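Local coordinates for protein inositol 2-dehydrogenase/D-chiro-inositol 3-dehydrogenase (Lactobacillus casei, PDB 4MIY) that oxidises myo-inositol and D-chiro-inositol to their keto forms, passing the hydride to NAD in a Rossmann-fold domain, at residues 69-74 and 284-289; 167-172 and 319-324. All blocks are in the same frame, centred on the assembly; numbering follows the deposited sequence.

Contact 1: residues 69-74 and 284-289; sequences AVFVVS and TEVQEF. With NAD (nicotinamide-adenine-dinucleotide), chain E.
F71 and F289 approach each other obliquely, CE1 of F71 3.8 Å from CE2 of F289, where strand 69-72 of the parallel Rossmann sheet receives helix 279-294 from the later part of the chain. The two ring planes stand at 90° with centroids 5.5 Å apart. On F71 the outer end does the touching: CZ lies 4.0 Å from V286 CG1, a methyl that sits at the ring's edge, near its plane. F289 is flanked in a similar way, since A69 CB lies close to its ring plane, 4.0 Å from CE2. F289 reaches the strand because its CG is turned anti to the backbone N (chi1 176°), while F71, its CG anti to the carbonyl carbon, brings the far end of its ring toward the helix. No hydrogen bond joins the segments; strand and helix run roughly antiparallel (153°), the axes of the short segments 12.1 Å apart at closest approach, and side chains alone bridge them.

F94 of the adjacent strand 92-95 stacks on F71 and meets the F289 ring edge-to-face, so the three rings form one aromatic cluster. V286 also touches H17 and L21 of helix 12-24. Cutting F71 back to an alanine is likely to open a gap beside V286 CG1 and the F289 ring and to take from F94 its stacking partner. Backbone bonds to G6 hold F71 in the sheet, beside the strand 3-8 that leads into the glycine-rich turn.

Past the strand's end the chain enters the dinucleotide site: V73 and S74 line the NAD pocket. S74 O accepts a hydrogen bond from H79, and S74 CB rests 3.5 Å from C5A of the adenine.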
ATOM      1  N   ALA A  69     -16.502  42.196  -1.100  1.00 21.37           N
ATOM      2  CA  ALA A  69     -16.744  40.993  -1.851  1.00 18.52           C
ATOM      3  C   ALA A  69     -18.053  40.336  -1.457  1.00 14.84           C
ATOM      4  O   ALA A  69     -18.485  40.428  -0.361  1.00 19.83           O
ATOM      5  CB  ALA A  69     -15.604  40.005  -1.651  1.00 19.17           C
ATOM      6  N   VAL A  70     -18.635  39.671  -2.430  1.00 19.06           N
ATOM      7  CA  VAL A  70     -19.827  38.892  -2.213  1.00 19.15           C
ATOM      8  C   VAL A  70     -19.629  37.407  -2.503  1.00 18.92           C
ATOM      9  O   VAL A  70     -18.959  37.058  -3.414  1.00 20.63           O
ATOM     10  CB  VAL A  70     -21.045  39.460  -2.987  1.00 21.47           C
ATOM     11  CG1 VAL A  70     -21.329  40.862  -2.522  1.00 24.68           C
ATOM     12  CG2 VAL A  70     -20.819  39.461  -4.441  1.00 22.35           C
ATOM     13  N   PHE A  71     -20.222  36.584  -1.669  1.00 18.97           N
ATOM     14  CA  PHE A  71     -20.303  35.155  -1.906  1.00 19.70           C
ATOM     15  C   PHE A  71     -21.713  34.804  -2.341  1.00 19.52           C
ATOM     16  O   PHE A  71     -22.632  35.121  -1.670  1.00 21.44           O
ATOM     17  CB  PHE A  71     -19.949  34.381  -0.639  1.00 19.48           C
ATOM     18  CG  PHE A  71     -18.480  34.220  -0.416  1.00 18.62           C
ATOM     19  CD1 PHE A  71     -17.679  35.297  -0.276  1.00 20.55           C
ATOM     20  CD2 PHE A  71     -17.923  32.990  -0.343  1.00 22.11           C
ATOM     21  CE1 PHE A  71     -16.358  35.138  -0.059  1.00 21.12           C
ATOM     22  CE2 PHE A  71     -16.613  32.856  -0.168  1.00 23.11           C
ATOM     23  CZ  PHE A  71     -15.838  33.919  -0.008  1.00 20.77           C
ATOM     24  N   VAL A  72     -21.848  34.189  -3.493  1.00 19.45           N
ATOM     25  CA  VAL A  72     -23.161  33.803  -3.991  1.00 19.95           C
ATOM     26  C   VAL A  72     -23.353  32.324  -3.788  1.00 19.45           C
ATOM     27  O   VAL A  72     -22.726  31.532  -4.435  1.00 22.67           O
ATOM     28  CB  VAL A  72     -23.323  34.093  -5.432  1.00 20.09           C
ATOM     29  CG1 VAL A  72     -24.735  33.834  -5.855  1.00 23.12           C
ATOM     30  CG2 VAL A  72     -22.877  35.491  -5.781  1.00 22.87           C
ATOM     31  N   VAL A  73     -24.215  31.992  -2.862  1.00 20.07           N
ATOM     32  CA  VAL A  73     -24.403  30.629  -2.421  1.00 21.54           C
ATOM     33  C   VAL A  73     -25.874  30.216  -2.359  1.00 22.07           C
ATOM     34  O   VAL A  73     -26.268  29.476  -1.525  1.00 22.73           O
ATOM     35  CB  VAL A  73     -23.730  30.387  -1.053  1.00 18.32           C
ATOM     36  CG1 VAL A  73     -23.312  28.933  -0.914  1.00 20.36           C
ATOM     37  CG2 VAL A  73     -22.511  31.277  -0.864  1.00 22.63           C
ATOM     38  N   SER A  74     -26.643  30.745  -3.286  1.00 24.11           N
ATOM     39  CA  SER A  74     -28.075  30.508  -3.385  1.00 27.75           C
ATOM     40  C   SER A  74     -28.310  29.272  -4.245  1.00 29.83           C
ATOM     41  O   SER A  74     -27.377  28.591  -4.576  1.00 27.27           O
ATOM     42  CB  SER A  74     -28.722  31.742  -3.979  1.00 22.98           C
ATOM     43  OG  SER A  74     -28.156  32.115  -5.184  1.00 24.91           O
ATOM     44  N   THR A 284      -8.646  26.159   1.458  1.00 14.62           N
ATOM     45  CA  THR A 284      -7.615  26.724   0.610  1.00 15.11           C
ATOM     46  C   THR A 284      -8.151  27.656  -0.475  1.00 15.16           C
ATOM     47  O   THR A 284      -7.614  28.704  -0.714  1.00 14.68           O
ATOM     48  CB  THR A 284      -6.746  25.621   0.008  1.00 14.55           C
ATOM     49  OG1 THR A 284      -6.124  24.900   1.064  1.00 16.35           O
ATOM     50  CG2 THR A 284      -5.679  26.194  -0.869  1.00 16.13           C
ATOM     51  N   GLU A 285      -9.237  27.246  -1.074  1.00 14.24           N
ATOM     52  CA  GLU A 285      -9.902  27.995  -2.103  1.00 16.83           C
ATOM     53  C   GLU A 285     -10.399  29.352  -1.636  1.00 16.54           C
ATOM     54  O   GLU A 285     -10.142  30.339  -2.241  1.00 16.64           O
ATOM     55  CB  GLU A 285     -11.034  27.133  -2.603  1.00 18.05           C
ATOM     56  CG  GLU A 285     -12.152  27.804  -3.218  1.00 20.91           C
ATOM     57  CD  GLU A 285     -13.350  26.887  -3.498  1.00 16.18           C
ATOM     58  OE1 GLU A 285     -13.500  26.552  -4.641  1.00 18.63           O
ATOM     59  OE2 GLU A 285     -14.118  26.578  -2.604  1.00 16.99           O
ATOM     60  N   VAL A 286     -11.073  29.373  -0.520  1.00 12.83           N
ATOM     61  CA  VAL A 286     -11.604  30.586   0.024  1.00 15.42           C
ATOM     62  C   VAL A 286     -10.516  31.488   0.597  1.00 14.79           C
ATOM     63  O   VAL A 286     -10.572  32.679   0.453  1.00 15.86           O
ATOM     64  CB  VAL A 286     -12.686  30.281   1.057  1.00 13.64           C
ATOM     65  CG1 VAL A 286     -13.160  31.527   1.685  1.00 16.22           C
ATOM     66  CG2 VAL A 286     -13.806  29.585   0.408  1.00 17.02           C
ATOM     67  N   GLN A 287      -9.488  30.912   1.192  1.00 15.86           N
ATOM     68  CA  GLN A 287      -8.420  31.724   1.694  1.00 15.15           C
ATOM     69  C   GLN A 287      -7.702  32.421   0.570  1.00 14.63           C
ATOM     70  O   GLN A 287      -7.309  33.547   0.711  1.00 15.74           O
ATOM     71  CB  GLN A 287      -7.428  30.904   2.485  1.00 14.20           C
ATOM     72  CG  GLN A 287      -6.363  31.731   3.171  1.00 15.25           C
ATOM     73  CD  GLN A 287      -6.902  32.580   4.286  1.00 16.19           C
ATOM     74  OE1 GLN A 287      -7.224  32.106   5.337  1.00 15.83           O
ATOM     75  NE2 GLN A 287      -6.969  33.855   4.042  1.00 17.64           N
ATOM     76  N   GLU A 288      -7.530  31.751  -0.549  1.00 13.66           N
ATOM     77  CA  GLU A 288      -6.881  32.372  -1.683  1.00 15.39           C
ATOM     78  C   GLU A 288      -7.716  33.549  -2.245  1.00 16.75           C
ATOM     79  O   GLU A 288      -7.187  34.586  -2.546  1.00 17.02           O
ATOM     80  CB  GLU A 288      -6.622  31.366  -2.786  1.00 15.51           C
ATOM     81  CG  GLU A 288      -5.806  31.910  -3.929  1.00 18.34           C
ATOM     82  CD  GLU A 288      -5.743  30.972  -5.087  1.00 18.25           C
ATOM     83  OE1 GLU A 288      -6.702  30.896  -5.826  1.00 20.45           O
ATOM     84  OE2 GLU A 288      -4.741  30.304  -5.225  1.00 22.60           O
ATOM     85  N   PHE A 289      -9.015  33.374  -2.342  1.00 14.56           N
ATOM     86  CA  PHE A 289      -9.889  34.429  -2.811  1.00 15.28           C
ATOM     87  C   PHE A 289      -9.767  35.653  -1.895  1.00 15.16           C
ATOM     88  O   PHE A 289      -9.557  36.735  -2.344  1.00 16.10           O
ATOM     89  CB  PHE A 289     -11.329  33.918  -2.897  1.00 16.19           C
ATOM     90  CG  PHE A 289     -12.329  34.975  -3.297  1.00 15.72           C
ATOM     91  CD1 PHE A 289     -12.470  35.356  -4.596  1.00 17.69           C
ATOM     92  CD2 PHE A 289     -13.092  35.593  -2.367  1.00 17.46           C
ATOM     93  CE1 PHE A 289     -13.364  36.344  -4.939  1.00 17.36           C
ATOM     94  CE2 PHE A 289     -13.977  36.555  -2.727  1.00 16.61           C
ATOM     95  CZ  PHE A 289     -14.097  36.924  -3.994  1.00 17.69           C
TER
HETATM   96  PA  NAD E 401     -29.439  25.105   0.222  1.00 26.89           P
HETATM   97  O1A NAD E 401     -30.716  24.871  -0.422  1.00 29.83           O
HETATM   98  O2A NAD E 401     -29.163  24.654   1.504  1.00 20.78           O
HETATM   99  O5B NAD E 401     -29.200  26.652   0.466  1.00 24.39           O
HETATM  100  C5B NAD E 401     -29.426  27.631  -0.464  1.00 27.61           C
HETATM  101  C4B NAD E 401     -29.940  28.892   0.244  1.00 26.69           C
HETATM  102  O4B NAD E 401     -30.184  29.833  -0.767  1.00 28.64           O
HETATM  103  C3B NAD E 401     -31.317  28.755   0.880  1.00 25.75           C
HETATM  104  O3B NAD E 401     -31.288  29.261   2.150  1.00 34.95           O
HETATM  105  C2B NAD E 401     -32.255  29.512  -0.020  1.00 27.31           C
HETATM  106  O2B NAD E 401     -33.347  30.070   0.670  1.00 32.44           O
HETATM  107  C1B NAD E 401     -31.377  30.593  -0.526  1.00 28.48           C
HETATM  108  N9A NAD E 401     -31.784  31.184  -1.781  1.00 26.12           N
HETATM  109  C8A NAD E 401     -32.301  30.611  -2.822  1.00 28.14           C
HETATM  110  N7A NAD E 401     -32.464  31.452  -3.835  1.00 32.06           N
HETATM  111  C5A NAD E 401     -32.026  32.625  -3.422  1.00 27.67           C
HETATM  112  C6A NAD E 401     -31.921  33.973  -3.943  1.00 31.21           C
HETATM  113  N6A NAD E 401     -32.275  34.304  -5.160  1.00 30.49           N
HETATM  114  N1A NAD E 401     -31.366  34.872  -3.164  1.00 27.07           N
HETATM  115  C2A NAD E 401     -30.982  34.633  -1.965  1.00 26.21           C
HETATM  116  N3A NAD E 401     -31.082  33.446  -1.409  1.00 28.11           N
HETATM  117  C4A NAD E 401     -31.580  32.432  -2.089  1.00 26.76           C
HETATM  118  O3  NAD E 401     -28.393  24.665  -0.878  1.00 24.15           O
HETATM  119  PN  NAD E 401     -26.770  24.541  -0.701  1.00 24.09           P
HETATM  120  O1N NAD E 401     -26.437  23.135  -0.513  1.00 25.87           O
HETATM  121  O2N NAD E 401     -26.343  25.314   0.406  1.00 25.13           O
HETATM  122  O5D NAD E 401     -26.200  24.883  -2.073  1.00 21.23           O
HETATM  123  C5D NAD E 401     -26.046  26.235  -2.427  1.00 23.54           C
HETATM  124  C4D NAD E 401     -25.127  26.385  -3.595  1.00 24.68           C
HETATM  125  O4D NAD E 401     -23.868  25.869  -3.202  1.00 33.06           O
HETATM  126  C3D NAD E 401     -25.608  25.605  -4.773  1.00 23.18           C
HETATM  127  O3D NAD E 401     -25.268  26.315  -5.922  1.00 26.94           O
HETATM  128  C2D NAD E 401     -24.774  24.336  -4.628  1.00 24.12           C
HETATM  129  O2D NAD E 401     -24.637  23.795  -5.886  1.00 26.36           O
HETATM  130  C1D NAD E 401     -23.471  24.883  -4.117  1.00 26.41           C
HETATM  131  N1N NAD E 401     -22.657  23.857  -3.464  1.00 26.08           N
HETATM  132  C2N NAD E 401     -21.422  23.617  -3.898  1.00 22.10           C
HETATM  133  C3N NAD E 401     -20.615  22.636  -3.359  1.00 23.23           C
HETATM  134  C7N NAD E 401     -19.213  22.410  -3.874  1.00 23.48           C
HETATM  135  O7N NAD E 401     -18.607  23.261  -4.444  1.00 23.97           O
HETATM  136  N7N NAD E 401     -18.711  21.270  -3.621  1.00 19.93           N
HETATM  137  C4N NAD E 401     -21.107  21.918  -2.284  1.00 22.89           C
HETATM  138  C5N NAD E 401     -22.384  22.208  -1.859  1.00 25.01           C
HETATM  139  C6N NAD E 401     -23.136  23.172  -2.477  1.00 26.06           C

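Contact 2: residues 167-172 and 319-324; sequences EMAITD and RSQKDQ
Q321 and I170 point their side chains at each other from opposite directions, packing the first turn of helix 168-185 against the last turn of helix 304-323 in the C-terminal alpha/beta domain. The Q321 chain is extended beyond CG (chi2 -179°), which carries its terminal amide across to the other helix. There the ethyl arm of I170 lies over one face of the amide: CG1 sits almost straight above Q321 CD and 3.5 Å from Q321 NE2, and CD1 follows at 3.7 Å from NE2. That branch is presented by a chi1 of -52°, with CG1 anti to the carbonyl carbon.

E167 adds a looser contact at the exposed margin, its CA 3.9 Å from Q321 OE1. No hydrogen bond passes directly between the segments; the buried amide of Q321 is satisfied by neighbours instead. Its OE1 accepts from N318 ND2, one turn back on its own helix, and its NE2 gives hydrogen bonds to N166 O and to Q212 OE1. Three bonds thus hold the amide in place, and the backbone carbonyl N166 O, which can only accept, settles that NE2 is the end facing it.

I170 also packs on A314 and A317 of helix 304-323, and both I170 and Q321 meet I194 of strand 189-195 in the mixed sheet. At the start of the helix, E167 O accepts two backbone bonds, from I170 N and from T171 N, each 3.0 Å long.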
ATOM      1  N   GLU A 167     -30.179  14.119 -13.812  1.00 20.33           N
ATOM      2  CA  GLU A 167     -29.448  15.248 -14.301  1.00 21.78           C
ATOM      3  C   GLU A 167     -28.393  15.712 -13.303  1.00 18.65           C
ATOM      4  O   GLU A 167     -27.377  16.209 -13.685  1.00 19.40           O
ATOM      5  CB  GLU A 167     -30.427  16.338 -14.650  1.00 25.73           C
ATOM      6  CG  GLU A 167     -31.369  15.964 -15.817  1.00 29.36           C
ATOM      7  CD  GLU A 167     -32.591  15.012 -15.494  1.00 33.56           C
ATOM      8  OE1 GLU A 167     -32.974  14.755 -14.351  1.00 27.92           O
ATOM      9  OE2 GLU A 167     -33.171  14.501 -16.455  1.00 42.94           O
ATOM     10  N   MET A 168     -28.667  15.540 -12.036  1.00 17.83           N
ATOM     11  CA  MET A 168     -27.732  15.890 -10.992  1.00 19.28           C
ATOM     12  C   MET A 168     -26.479  15.031 -10.972  1.00 18.76           C
ATOM     13  O   MET A 168     -25.486  15.436 -10.450  1.00 18.75           O
ATOM     14  CB  MET A 168     -28.414  15.861  -9.646  1.00 18.05           C
ATOM     15  CG  MET A 168     -29.286  17.081  -9.429  1.00 21.78           C
ATOM     16  SD  MET A 168     -30.596  16.928  -8.242  1.00 22.92           S
ATOM     17  CE  MET A 168     -29.713  16.830  -6.753  1.00 22.54           C
ATOM     18  N   ALA A 169     -26.545  13.871 -11.584  1.00 18.39           N
ATOM     19  CA  ALA A 169     -25.355  13.087 -11.769  1.00 18.09           C
ATOM     20  C   ALA A 169     -24.336  13.873 -12.544  1.00 19.23           C
ATOM     21  O   ALA A 169     -23.178  13.708 -12.358  1.00 17.68           O
ATOM     22  CB  ALA A 169     -25.659  11.785 -12.474  1.00 18.16           C
ATOM     23  N   ILE A 170     -24.810  14.727 -13.431  1.00 16.66           N
ATOM     24  CA  ILE A 170     -23.940  15.647 -14.145  1.00 17.16           C
ATOM     25  C   ILE A 170     -23.724  16.943 -13.343  1.00 18.96           C
ATOM     26  O   ILE A 170     -22.641  17.276 -13.006  1.00 19.79           O
ATOM     27  CB  ILE A 170     -24.487  15.999 -15.558  1.00 17.35           C
ATOM     28  CG1 ILE A 170     -24.831  14.766 -16.371  1.00 18.68           C
ATOM     29  CG2 ILE A 170     -23.525  16.878 -16.324  1.00 19.51           C
ATOM     30  CD1 ILE A 170     -23.781  13.747 -16.465  1.00 20.06           C
ATOM     31  N   THR A 171     -24.793  17.628 -13.015  1.00 21.30           N
ATOM     32  CA  THR A 171     -24.655  18.967 -12.542  1.00 18.44           C
ATOM     33  C   THR A 171     -24.100  19.089 -11.112  1.00 17.63           C
ATOM     34  O   THR A 171     -23.553  20.097 -10.781  1.00 19.76           O
ATOM     35  CB  THR A 171     -25.992  19.750 -12.658  1.00 23.27           C
ATOM     36  OG1 THR A 171     -26.986  19.102 -11.890  1.00 22.59           O
ATOM     37  CG2 THR A 171     -26.428  19.818 -14.040  1.00 22.59           C
ATOM     38  N   ASP A 172     -24.267  18.065 -10.300  1.00 18.55           N
ATOM     39  CA  ASP A 172     -23.815  18.107  -8.930  1.00 19.51           C
ATOM     40  C   ASP A 172     -22.559  17.250  -8.675  1.00 19.67           C
ATOM     41  O   ASP A 172     -21.786  17.533  -7.823  1.00 21.11           O
ATOM     42  CB  ASP A 172     -24.928  17.702  -7.968  1.00 22.37           C
ATOM     43  CG  ASP A 172     -25.974  18.793  -7.785  1.00 29.91           C
ATOM     44  OD1 ASP A 172     -25.782  19.894  -8.306  1.00 35.70           O
ATOM     45  OD2 ASP A 172     -26.964  18.551  -7.123  1.00 30.42           O
ATOM     46  N   ARG A 319     -27.467  16.273 -22.667  0.74 16.12           N
ATOM     47  CA  ARG A 319     -27.993  15.859 -23.936  0.74 18.85           C
ATOM     48  C   ARG A 319     -27.678  14.394 -24.185  0.74 18.48           C
ATOM     49  O   ARG A 319     -28.527  13.641 -24.556  0.74 16.76           O
ATOM     50  CB  ARG A 319     -27.423  16.736 -25.031  0.74 19.65           C
ATOM     51  CG  ARG A 319     -27.856  16.403 -26.416  0.74 27.17           C
ATOM     52  CD  ARG A 319     -27.592  17.541 -27.410  0.74 30.28           C
ATOM     53  NE  ARG A 319     -27.848  18.870 -26.886  0.74 31.93           N
ATOM     54  CZ  ARG A 319     -28.999  19.517 -27.041  0.74 42.58           C
ATOM     55  NH1 ARG A 319     -29.997  18.978 -27.728  0.74 45.21           N
ATOM     56  NH2 ARG A 319     -29.152  20.730 -26.542  0.74 46.78           N
ATOM     57  N   SER A 320     -26.443  14.005 -23.898  1.00 18.76           N
ATOM     58  CA  SER A 320     -26.019  12.642 -24.090  1.00 19.20           C
ATOM     59  C   SER A 320     -26.791  11.665 -23.221  1.00 18.56           C
ATOM     60  O   SER A 320     -27.017  10.569 -23.619  1.00 20.96           O
ATOM     61  CB  SER A 320     -24.518  12.491 -23.819  1.00 18.79           C
ATOM     62  OG  SER A 320     -24.062  11.209 -24.157  1.00 18.33           O
ATOM     63  N   GLN A 321     -27.198  12.092 -22.048  1.00 17.92           N
ATOM     64  CA  GLN A 321     -27.952  11.223 -21.152  1.00 20.69           C
ATOM     65  C   GLN A 321     -29.268  10.719 -21.738  1.00 21.08           C
ATOM     66  O   GLN A 321     -29.791   9.760 -21.302  1.00 21.97           O
ATOM     67  CB  GLN A 321     -28.251  11.926 -19.838  1.00 18.33           C
ATOM     68  CG  GLN A 321     -27.104  11.995 -18.830  1.00 19.03           C
ATOM     69  CD  GLN A 321     -27.502  12.685 -17.554  1.00 21.05           C
ATOM     70  OE1 GLN A 321     -28.125  13.705 -17.574  1.00 21.55           O
ATOM     71  NE2 GLN A 321     -27.144  12.107 -16.448  1.00 20.23           N
ATOM     72  N   LYS A 322     -29.792  11.447 -22.706  0.75 19.59           N
ATOM     73  CA  LYS A 322     -31.053  11.087 -23.322  0.75 21.45           C
ATOM     74  C   LYS A 322     -30.940   9.846 -24.126  0.75 21.85           C
ATOM     75  O   LYS A 322     -31.757   8.993 -23.999  0.75 26.99           O
ATOM     76  CB  LYS A 322     -31.622  12.227 -24.168  0.75 18.71           C
ATOM     77  CG  LYS A 322     -31.966  13.432 -23.403  0.75 25.80           C
ATOM     78  CD  LYS A 322     -31.977  14.664 -24.311  0.75 30.22           C
ATOM     79  CE  LYS A 322     -32.678  15.846 -23.689  0.75 36.21           C
ATOM     80  NZ  LYS A 322     -33.388  15.382 -22.467  0.75 40.11           N
ATOM     81  N   ASP A 323     -29.910   9.741 -24.934  0.71 17.59           N
ATOM     82  CA  ASP A 323     -29.783   8.628 -25.859  0.71 21.14           C
ATOM     83  C   ASP A 323     -28.473   7.871 -25.836  0.71 18.77           C
ATOM     84  O   ASP A 323     -28.251   7.015 -26.644  0.71 18.26           O
ATOM     85  CB  ASP A 323     -30.040   9.100 -27.296  0.71 19.49           C
ATOM     86  CG  ASP A 323     -29.063  10.213 -27.780  0.71 28.91           C
ATOM     87  OD1 ASP A 323     -28.047  10.528 -27.138  0.71 23.79           O
ATOM     88  OD2 ASP A 323     -29.339  10.757 -28.872  0.71 30.94           O
ATOM     89  N   GLN A 324     -27.611   8.224 -24.908  1.00 21.30           N
ATOM     90  CA  GLN A 324     -26.294   7.636 -24.817  1.00 20.92           C
ATOM     91  C   GLN A 324     -25.402   7.837 -26.040  1.00 22.83           C
ATOM     92  O   GLN A 324     -24.497   7.097 -26.256  1.00 24.47           O
ATOM     93  CB  GLN A 324     -26.364   6.164 -24.427  1.00 20.96           C
ATOM     94  CG  GLN A 324     -27.043   5.917 -23.116  1.00 20.15           C
ATOM     95  CD  GLN A 324     -27.077   4.484 -22.742  1.00 23.90           C
ATOM     96  OE1 GLN A 324     -26.079   3.895 -22.416  1.00 21.63           O
ATOM     97  NE2 GLN A 324     -28.247   3.908 -22.802  1.00 24.89           N
TER

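How the contacts relate
Contact 1 joins the parallel Rossmann sheet to helix 279-294, whereas contact 2 pairs helices 168-185 and 304-323 within the C-terminal alpha/beta domain. Their centres are about 28 Å apart, on opposite sides of the chain's centre; the nearest atoms are about 10 Å apart and do not touch. Along the chain the segments alternate: 69-74, 167-172, 284-289, 319-324. Helices 279-294 and 304-323 are consecutive, so after building part of the C-terminal domain the chain returns to the Rossmann sheet and then goes back. Contact 1 places a late helix on the Rossmann sheet, where strand 69-72 runs on into the NAD pocket, while contact 2 lies farther out, the side chain of I170 about 12 Å from NAD.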